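Local coordinates for protein beta-porphyranase B (Bacteroides plebeius, PDB 4AWD) that hydrolyses the sulfated red-algal polysaccharide porphyran at its beta-D-galactopyranose-(1->4)-alpha-L-galactopyranose-6-sulfate linkages, leaving the unsulfated agarose portions uncut, at residues 201-213 with 262-276. Numbering follows the deposited sequence.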
ATOM      1  N   MET A 201       8.930 -10.074  -9.068  1.00 15.28           N
ATOM      2  CA  MET A 201      10.034 -10.674  -8.293  1.00 16.09           C
ATOM      3  C   MET A 201      10.981  -9.640  -7.695  1.00 16.01           C
ATOM      4  O   MET A 201      12.164  -9.930  -7.479  1.00 15.97           O
ATOM      5  CB  MET A 201      10.864 -11.647  -9.146  1.00 15.89           C
ATOM      6  CG  MET A 201      10.085 -12.837  -9.642  1.00 18.75           C
ATOM      7  SD  MET A 201      11.041 -13.952 -10.676  1.00 20.43           S
ATOM      8  CE  MET A 201       9.757 -14.348 -11.849  1.00 24.10           C
ATOM      9  N   GLN A 202      10.476  -8.441  -7.438  1.00 15.81           N
ATOM     10  CA  GLN A 202      11.311  -7.379  -6.908  1.00 16.41           C
ATOM     11  C   GLN A 202      10.584  -6.718  -5.744  1.00 15.89           C
ATOM     12  O   GLN A 202       9.357  -6.617  -5.749  1.00 15.73           O
ATOM     13  CB  GLN A 202      11.704  -6.343  -7.998  1.00 17.04           C
ATOM     14  CG  GLN A 202      12.416  -6.905  -9.280  1.00 19.43           C
ATOM     15  CD  GLN A 202      13.879  -7.362  -9.062  1.00 23.93           C
ATOM     16  OE1 GLN A 202      14.461  -7.093  -8.010  1.00 27.70           O
ATOM     17  NE2 GLN A 202      14.473  -8.052 -10.065  1.00 22.71           N
ATOM     18  N   MET A 203      11.345  -6.290  -4.738  1.00 15.48           N
ATOM     19  CA  MET A 203      10.787  -5.571  -3.589  1.00 14.44           C
ATOM     20  C   MET A 203      10.574  -4.139  -4.038  1.00 14.04           C
ATOM     21  O   MET A 203      11.419  -3.264  -3.815  1.00 13.71           O
ATOM     22  CB  MET A 203      11.761  -5.637  -2.401  1.00 14.97           C
ATOM     23  CG  MET A 203      11.254  -5.094  -1.063  1.00 14.43           C
ATOM     24  SD  MET A 203       9.915  -6.084  -0.369  1.00 15.53           S
ATOM     25  CE  MET A 203       9.409  -5.070   1.017  1.00 12.27           C
ATOM     26  N   ASN A 204       9.456  -3.916  -4.727  1.00 13.53           N
ATOM     27  CA  ASN A 204       9.061  -2.571  -5.133  1.00 12.82           C
ATOM     28  C   ASN A 204       8.416  -1.793  -3.981  1.00 11.90           C
ATOM     29  O   ASN A 204       7.230  -1.943  -3.694  1.00 11.94           O
ATOM     30  CB  ASN A 204       8.129  -2.626  -6.343  1.00 12.99           C
ATOM     31  CG  ASN A 204       8.568  -3.639  -7.361  1.00 13.45           C
ATOM     32  OD1 ASN A 204       9.636  -3.508  -7.967  1.00 15.69           O
ATOM     33  ND2 ASN A 204       7.747  -4.669  -7.559  1.00 13.45           N
ATOM     34  N   SER A 205       9.217  -0.979  -3.311  1.00 11.18           N
ATOM     35  CA  SER A 205       8.730  -0.147  -2.216  1.00 10.72           C
ATOM     36  C   SER A 205       9.012   1.257  -2.662  1.00 10.84           C
ATOM     37  O   SER A 205       9.708   1.438  -3.665  1.00 10.67           O
ATOM     38  CB  SER A 205       9.486  -0.448  -0.929  1.00 10.36           C
ATOM     39  OG  SER A 205       9.357  -1.814  -0.599  1.00 11.70           O
ATOM     40  N   ASN A 206       8.480   2.251  -1.952  1.00 10.63           N
ATOM     41  CA  ASN A 206       8.657   3.615  -2.393  1.00 11.12           C
ATOM     42  C   ASN A 206       8.159   4.629  -1.378  1.00 11.68           C
ATOM     43  O   ASN A 206       7.406   4.287  -0.462  1.00 11.31           O
ATOM     44  CB  ASN A 206       7.922   3.808  -3.728  1.00 11.23           C
ATOM     45  CG  ASN A 206       8.640   4.760  -4.677  1.00 11.86           C
ATOM     46  OD1 ASN A 206       9.601   5.444  -4.304  1.00 12.64           O
ATOM     47  ND2 ASN A 206       8.153   4.821  -5.919  1.00 11.63           N
ATOM     48  N   THR A 207       8.586   5.877  -1.557  1.00 12.10           N
ATOM     49  CA  THR A 207       8.098   6.992  -0.772  1.00 12.77           C
ATOM     50  C   THR A 207       7.744   8.129  -1.711  1.00 13.64           C
ATOM     51  O   THR A 207       8.423   8.349  -2.723  1.00 13.78           O
ATOM     52  CB  THR A 207       9.170   7.533   0.172  1.00 13.20           C
ATOM     53  OG1 THR A 207      10.226   8.133  -0.600  1.00 12.65           O
ATOM     54  CG2 THR A 207       9.734   6.424   1.089  1.00 12.69           C
ATOM     55  N   HIS A 208       6.695   8.870  -1.364  1.00 14.11           N
ATOM     56  CA  HIS A 208       6.314  10.046  -2.126  1.00 14.51           C
ATOM     57  C   HIS A 208       6.075  11.207  -1.179  1.00 14.90           C
ATOM     58  O   HIS A 208       5.313  11.074  -0.217  1.00 15.35           O
ATOM     59  CB  HIS A 208       5.039   9.778  -2.933  1.00 14.36           C
ATOM     60  CG  HIS A 208       5.092   8.531  -3.761  1.00 14.17           C
ATOM     61  ND1 HIS A 208       5.422   8.538  -5.099  1.00 14.32           N
ATOM     62  CD2 HIS A 208       4.848   7.239  -3.442  1.00 13.15           C
ATOM     63  CE1 HIS A 208       5.395   7.304  -5.566  1.00 13.64           C
ATOM     64  NE2 HIS A 208       5.046   6.496  -4.581  1.00 14.26           N
ATOM     65  N   TYR A 209       6.732  12.333  -1.440  1.00 14.77           N
ATOM     66  CA  TYR A 209       6.304  13.591  -0.866  1.00 14.95           C
ATOM     67  C   TYR A 209       5.574  14.338  -1.973  1.00 15.40           C
ATOM     68  O   TYR A 209       6.199  14.769  -2.947  1.00 15.59           O
ATOM     69  CB  TYR A 209       7.502  14.404  -0.348  1.00 15.15           C
ATOM     70  CG  TYR A 209       7.097  15.650   0.423  1.00 13.75           C
ATOM     71  CD1 TYR A 209       6.882  16.848  -0.230  1.00 13.74           C
ATOM     72  CD2 TYR A 209       6.913  15.617   1.799  1.00 13.61           C
ATOM     73  CE1 TYR A 209       6.516  18.000   0.462  1.00 14.15           C
ATOM     74  CE2 TYR A 209       6.528  16.763   2.500  1.00 13.55           C
ATOM     75  CZ  TYR A 209       6.343  17.951   1.818  1.00 14.60           C
ATOM     76  OH  TYR A 209       5.967  19.100   2.477  1.00 17.01           O
ATOM     77  N   TRP A 210       4.257  14.475  -1.845  1.00 15.52           N
ATOM     78  CA  TRP A 210       3.468  15.140  -2.879  1.00 16.35           C
ATOM     79  C   TRP A 210       3.460  16.637  -2.646  1.00 17.29           C
ATOM     80  O   TRP A 210       3.149  17.088  -1.545  1.00 17.60           O
ATOM     81  CB  TRP A 210       2.027  14.611  -2.905  1.00 16.01           C
ATOM     82  CG  TRP A 210       1.939  13.215  -3.375  1.00 15.61           C
ATOM     83  CD1 TRP A 210       1.879  12.094  -2.600  1.00 14.85           C
ATOM     84  CD2 TRP A 210       1.926  12.767  -4.736  1.00 15.50           C
ATOM     85  NE1 TRP A 210       1.825  10.970  -3.394  1.00 15.24           N
ATOM     86  CE2 TRP A 210       1.855  11.353  -4.710  1.00 15.49           C
ATOM     87  CE3 TRP A 210       1.951  13.420  -5.975  1.00 15.08           C
ATOM     88  CZ2 TRP A 210       1.802  10.576  -5.879  1.00 14.91           C
ATOM     89  CZ3 TRP A 210       1.903  12.647  -7.138  1.00 16.58           C
ATOM     90  CH2 TRP A 210       1.832  11.233  -7.074  1.00 15.89           C
ATOM     91  N   TYR A 211       3.791  17.406  -3.676  1.00 18.29           N
ATOM     92  CA  TYR A 211       3.810  18.862  -3.552  1.00 19.86           C
ATOM     93  C   TYR A 211       3.135  19.554  -4.720  1.00 21.08           C
ATOM     94  O   TYR A 211       3.315  19.159  -5.882  1.00 21.25           O
ATOM     95  CB  TYR A 211       5.231  19.392  -3.401  1.00 19.94           C
ATOM     96  CG  TYR A 211       5.301  20.897  -3.218  1.00 20.45           C
ATOM     97  CD1 TYR A 211       5.085  21.473  -1.967  1.00 20.88           C
ATOM     98  CD2 TYR A 211       5.585  21.738  -4.293  1.00 20.65           C
ATOM     99  CE1 TYR A 211       5.158  22.849  -1.780  1.00 22.74           C
ATOM    100  CE2 TYR A 211       5.656  23.124  -4.123  1.00 22.56           C
ATOM    101  CZ  TYR A 211       5.445  23.674  -2.862  1.00 23.62           C
ATOM    102  OH  TYR A 211       5.519  25.042  -2.678  1.00 23.69           O
ATOM    103  N   GLN A 212       2.373  20.601  -4.396  1.00 22.43           N
ATOM    104  CA  GLN A 212       1.641  21.361  -5.390  1.00 23.79           C
ATOM    105  C   GLN A 212       1.394  22.797  -4.953  1.00 24.70           C
ATOM    106  O   GLN A 212       0.975  23.055  -3.826  1.00 24.56           O
ATOM    107  CB  GLN A 212       0.304  20.682  -5.673  1.00 24.18           C
ATOM    108  CG  GLN A 212      -0.458  21.283  -6.840  1.00 25.00           C
ATOM    109  CD  GLN A 212      -1.788  20.623  -7.052  1.00 26.14           C
ATOM    110  OE1 GLN A 212      -2.314  19.955  -6.164  1.00 27.74           O
ATOM    111  NE2 GLN A 212      -2.346  20.804  -8.236  1.00 27.02           N
ATOM    112  N   GLU A 213       1.651  23.725  -5.868  1.00 26.06           N
ATOM    113  CA  GLU A 213       1.301  25.132  -5.695  1.00 27.15           C
ATOM    114  C   GLU A 213       0.051  25.403  -6.518  1.00 27.94           C
ATOM    115  O   GLU A 213      -0.133  24.807  -7.591  1.00 27.88           O
ATOM    116  CB  GLU A 213       2.453  26.028  -6.143  1.00 26.94           C
ATOM    117  CG  GLU A 213       3.673  25.921  -5.238  1.00 28.06           C
ATOM    118  CD  GLU A 213       4.899  26.655  -5.766  1.00 29.26           C
ATOM    119  OE1 GLU A 213       4.809  27.298  -6.838  1.00 29.73           O
ATOM    120  OE2 GLU A 213       5.958  26.582  -5.104  1.00 29.04           O
ATOM    121  N   MET A 262      16.073  -5.232   3.434  1.00 13.16           N
ATOM    122  CA  MET A 262      16.293  -5.105   1.994  1.00 13.08           C
ATOM    123  C   MET A 262      17.040  -3.825   1.604  1.00 13.05           C
ATOM    124  O   MET A 262      18.063  -3.900   0.934  1.00 13.04           O
ATOM    125  CB  MET A 262      14.979  -5.239   1.231  1.00 12.75           C
ATOM    126  CG  MET A 262      14.290  -6.573   1.493  1.00 12.64           C
ATOM    127  SD  MET A 262      15.155  -7.937   0.686  1.00 12.60           S
ATOM    128  CE  MET A 262      14.500  -7.814  -0.985  1.00  9.94           C
ATOM    129  N   TYR A 263      16.540  -2.670   2.043  1.00 12.99           N
ATOM    130  CA  TYR A 263      17.171  -1.379   1.795  1.00 13.60           C
ATOM    131  C   TYR A 263      16.417  -0.268   2.525  1.00 14.29           C
ATOM    132  O   TYR A 263      15.343  -0.485   3.092  1.00 14.44           O
ATOM    133  CB  TYR A 263      17.254  -1.060   0.285  1.00 13.28           C
ATOM    134  CG  TYR A 263      15.917  -1.142  -0.414  1.00 13.46           C
ATOM    135  CD1 TYR A 263      15.018  -0.072  -0.365  1.00 13.54           C
ATOM    136  CD2 TYR A 263      15.538  -2.293  -1.116  1.00 12.84           C
ATOM    137  CE1 TYR A 263      13.775  -0.139  -0.996  1.00 12.05           C
ATOM    138  CE2 TYR A 263      14.300  -2.368  -1.747  1.00 13.43           C
ATOM    139  CZ  TYR A 263      13.424  -1.283  -1.676  1.00 12.66           C
ATOM    140  OH  TYR A 263      12.201  -1.346  -2.288  1.00 13.45           O
ATOM    141  N   THR A 264      16.997   0.926   2.486  1.00 15.14           N
ATOM    142  CA  THR A 264      16.451   2.120   3.108  1.00 15.56           C
ATOM    143  C   THR A 264      16.014   3.125   2.051  1.00 16.00           C
ATOM    144  O   THR A 264      16.608   3.207   0.963  1.00 16.05           O
ATOM    145  CB  THR A 264      17.528   2.779   3.972  1.00 15.43           C
ATOM    146  OG1 THR A 264      17.952   1.855   4.982  1.00 17.21           O
ATOM    147  CG2 THR A 264      17.013   4.030   4.643  1.00 15.68           C
ATOM    148  N   ILE A 265      14.974   3.892   2.363  1.00 16.00           N
ATOM    149  CA  ILE A 265      14.725   5.101   1.610  1.00 16.26           C
ATOM    150  C   ILE A 265      14.655   6.281   2.560  1.00 16.65           C
ATOM    151  O   ILE A 265      13.865   6.275   3.505  1.00 16.81           O
ATOM    152  CB  ILE A 265      13.445   5.027   0.735  1.00 16.33           C
ATOM    153  CG1 ILE A 265      13.525   3.859  -0.258  1.00 16.30           C
ATOM    154  CG2 ILE A 265      13.227   6.351   0.011  1.00 15.23           C
ATOM    155  CD1 ILE A 265      12.282   3.679  -1.120  1.00 16.47           C
ATOM    156  N   LYS A 266      15.495   7.282   2.317  1.00 17.30           N
ATOM    157  CA  LYS A 266      15.349   8.568   2.979  1.00 18.27           C
ATOM    158  C   LYS A 266      14.449   9.417   2.090  1.00 18.16           C
ATOM    159  O   LYS A 266      14.869   9.804   1.000  1.00 18.58           O
ATOM    160  CB  LYS A 266      16.711   9.250   3.168  1.00 18.84           C
ATOM    161  CG  LYS A 266      17.840   8.348   3.715  1.00 21.11           C
ATOM    162  CD  LYS A 266      17.729   8.054   5.202  1.00 23.67           C
ATOM    163  CE  LYS A 266      18.516   9.056   6.048  1.00 26.71           C
ATOM    164  NZ  LYS A 266      18.146   8.967   7.516  1.00 26.70           N
ATOM    165  N   PRO A 267      13.199   9.690   2.524  1.00 18.02           N
ATOM    166  CA  PRO A 267      12.317  10.490   1.664  1.00 17.59           C
ATOM    167  C   PRO A 267      12.893  11.890   1.483  1.00 17.42           C
ATOM    168  O   PRO A 267      13.638  12.374   2.352  1.00 17.21           O
ATOM    169  CB  PRO A 267      10.991  10.536   2.440  1.00 17.30           C
ATOM    170  CG  PRO A 267      11.053   9.414   3.403  1.00 17.37           C
ATOM    171  CD  PRO A 267      12.515   9.280   3.766  1.00 18.17           C
ATOM    172  N   THR A 268      12.554  12.515   0.360  1.00 17.02           N
ATOM    173  CA  THR A 268      13.232  13.723  -0.101  1.00 17.18           C
ATOM    174  C   THR A 268      12.983  14.936   0.804  1.00 17.61           C
ATOM    175  O   THR A 268      11.861  15.170   1.267  1.00 16.95           O
ATOM    176  CB  THR A 268      12.870  14.044  -1.576  1.00 17.02           C
ATOM    177  OG1 THR A 268      13.401  15.322  -1.947  1.00 17.42           O
ATOM    178  CG2 THR A 268      11.386  14.065  -1.762  1.00 15.81           C
ATOM    179  N   THR A 269      14.053  15.689   1.048  1.00 18.23           N
ATOM    180  CA  THR A 269      14.002  16.855   1.914  1.00 19.08           C
ATOM    181  C   THR A 269      13.860  18.141   1.095  1.00 20.03           C
ATOM    182  O   THR A 269      14.110  19.252   1.607  1.00 19.95           O
ATOM    183  CB  THR A 269      15.243  16.952   2.803  1.00 19.11           C
ATOM    184  OG1 THR A 269      16.421  16.947   1.973  1.00 19.40           O
ATOM    185  CG2 THR A 269      15.286  15.800   3.782  1.00 17.71           C
ATOM    186  N   LYS A 270      13.438  17.988  -0.163  1.00 20.46           N
ATOM    187  CA  LYS A 270      13.310  19.124  -1.060  1.00 21.36           C
ATOM    188  C   LYS A 270      12.469  20.231  -0.436  1.00 21.57           C
ATOM    189  O   LYS A 270      12.873  21.396  -0.432  1.00 22.06           O
ATOM    190  CB  LYS A 270      12.722  18.708  -2.412  1.00 21.99           C
ATOM    191  CG  LYS A 270      12.884  19.769  -3.507  1.00 22.35           C
ATOM    192  CD  LYS A 270      12.437  19.238  -4.865  1.00 24.26           C
ATOM    193  CE  LYS A 270      12.413  20.355  -5.899  1.00 24.48           C
ATOM    194  NZ  LYS A 270      11.932  19.874  -7.216  1.00 25.35           N
ATOM    195  N   TYR A 271      11.318  19.866   0.116  1.00 21.38           N
ATOM    196  CA  TYR A 271      10.371  20.869   0.593  1.00 21.06           C
ATOM    197  C   TYR A 271      10.313  21.037   2.105  1.00 21.01           C
ATOM    198  O   TYR A 271       9.767  22.019   2.589  1.00 21.50           O
ATOM    199  CB  TYR A 271       8.982  20.614   0.012  1.00 21.05           C
ATOM    200  CG  TYR A 271       8.928  20.639  -1.508  1.00 19.39           C
ATOM    201  CD1 TYR A 271       8.882  21.842  -2.204  1.00 18.91           C
ATOM    202  CD2 TYR A 271       8.928  19.458  -2.242  1.00 19.35           C
ATOM    203  CE1 TYR A 271       8.844  21.871  -3.597  1.00 18.26           C
ATOM    204  CE2 TYR A 271       8.872  19.472  -3.639  1.00 17.75           C
ATOM    205  CZ  TYR A 271       8.829  20.684  -4.305  1.00 18.29           C
ATOM    206  OH  TYR A 271       8.768  20.711  -5.684  1.00 18.89           O
ATOM    207  N   THR A 272      10.885  20.083   2.839  1.00 21.02           N
ATOM    208  CA  THR A 272      10.971  20.130   4.303  1.00 20.50           C
ATOM    209  C   THR A 272      12.060  19.191   4.805  1.00 20.92           C
ATOM    210  O   THR A 272      12.292  18.138   4.218  1.00 21.00           O
ATOM    211  CB  THR A 272       9.636  19.749   4.987  1.00 20.64           C
ATOM    212  OG1 THR A 272       9.867  19.456   6.371  1.00 19.09           O
ATOM    213  CG2 THR A 272       8.988  18.537   4.305  1.00 19.92           C
ATOM    214  N   ASP A 273      12.717  19.584   5.896  1.00 21.17           N
ATOM    215  CA  ASP A 273      13.759  18.787   6.529  1.00 21.62           C
ATOM    216  C   ASP A 273      13.196  17.515   7.145  1.00 20.92           C
ATOM    217  O   ASP A 273      13.935  16.557   7.377  1.00 20.67           O
ATOM    218  CB  ASP A 273      14.483  19.606   7.614  1.00 22.43           C
ATOM    219  CG  ASP A 273      15.326  20.763   7.031  1.00 25.83           C
ATOM    220  OD1 ASP A 273      15.996  20.576   5.983  1.00 27.62           O
ATOM    221  OD2 ASP A 273      15.322  21.867   7.637  1.00 29.69           O
ATOM    222  N   THR A 274      11.890  17.524   7.420  1.00 20.32           N
ATOM    223  CA  THR A 274      11.219  16.426   8.103  1.00 19.62           C
ATOM    224  C   THR A 274       9.996  15.929   7.304  1.00 19.24           C
ATOM    225  O   THR A 274       8.861  16.028   7.788  1.00 19.11           O
ATOM    226  CB  THR A 274      10.773  16.859   9.517  1.00 19.96           C
ATOM    227  OG1 THR A 274       9.952  18.032   9.423  1.00 19.72           O
ATOM    228  CG2 THR A 274      11.982  17.146  10.422  1.00 19.32           C
ATOM    229  N   PRO A 275      10.225  15.382   6.083  1.00 18.52           N
ATOM    230  CA  PRO A 275       9.107  15.122   5.156  1.00 18.00           C
ATOM    231  C   PRO A 275       8.058  14.119   5.650  1.00 17.89           C
ATOM    232  O   PRO A 275       6.881  14.240   5.275  1.00 18.29           O
ATOM    233  CB  PRO A 275       9.803  14.595   3.896  1.00 17.83           C
ATOM    234  CG  PRO A 275      11.114  14.076   4.371  1.00 17.99           C
ATOM    235  CD  PRO A 275      11.518  14.976   5.498  1.00 17.94           C
ATOM    236  N   PHE A 276       8.463  13.148   6.469  1.00 17.13           N
ATOM    237  CA  PHE A 276       7.505  12.157   6.984  1.00 16.73           C
ATOM    238  C   PHE A 276       7.104  12.363   8.446  1.00 16.58           C
ATOM    239  O   PHE A 276       6.921  11.401   9.193  1.00 16.44           O
ATOM    240  CB  PHE A 276       7.978  10.716   6.717  1.00 16.56           C
ATOM    241  CG  PHE A 276       7.644  10.217   5.331  1.00 15.95           C
ATOM    242  CD1 PHE A 276       7.645  11.082   4.238  1.00 14.79           C
ATOM    243  CD2 PHE A 276       7.345   8.878   5.116  1.00 16.12           C
ATOM    244  CE1 PHE A 276       7.336  10.626   2.964  1.00 14.81           C
ATOM    245  CE2 PHE A 276       7.031   8.414   3.844  1.00 15.95           C
ATOM    246  CZ  PHE A 276       7.025   9.296   2.764  1.00 14.90           C
TER
HETATM  247  O   HOH W   1      10.299  10.963  -1.118  1.00 10.00           O
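Y211 and Y271 form an offset stack, with ring centroids 3.9 Å apart and planes at 15°. CE1 of Y271 sits over one face of Y211, toward its rim, 3.3 Å from Y211 CD2, while CB of Y211 adds a CH-pi contact over the face of Y271. The aliphatic CG of K270 lies on the opposite face of Y271. Y211 OH donates to the anti lone pair of E213 OE2, which tethers the hydroxyl end of the stacked ring. Y209 extends the aromatic cluster, meeting Y271 rim to rim. The Y209 ring reaches into the 268-275 loop because chi1 (-173°) carries CG away from the backbone N; there T272 CG2 approaches Y209 CE2 at 3.5 Å and P275 CB approaches Y209 CD2 at 3.7 Å.

Farther back along strand 204-213, T207 packs against I265 and F276. T207 and I265 meet tip to tip, I265 CG2 touching both branches of the threonine; F276 CZ touches T207 CB, and the F276 ring carries P267 CG over its centre.

Y263 OH donates to M203 O at 2.6 Å, M203 O lying at the edge of the tyrosine ring, near its plane, and the donor tilted 32° from the carbonyl plane. A water bridges T207 OG1 (2.9 Å) and the backbone N of T268. T268 and T272 each close an ST turn.

Strands 204-213 and 262-265 run nearly parallel, their axes 8.3 Å apart at closest approach, joined through side chains as facing layers of the GH16 beta-sandwich (jelly roll). From the other side of strand 204-213, W210 NE1 hydrogen-bonds E176, the probable nucleophile, so this packing backs the catalytic cleft.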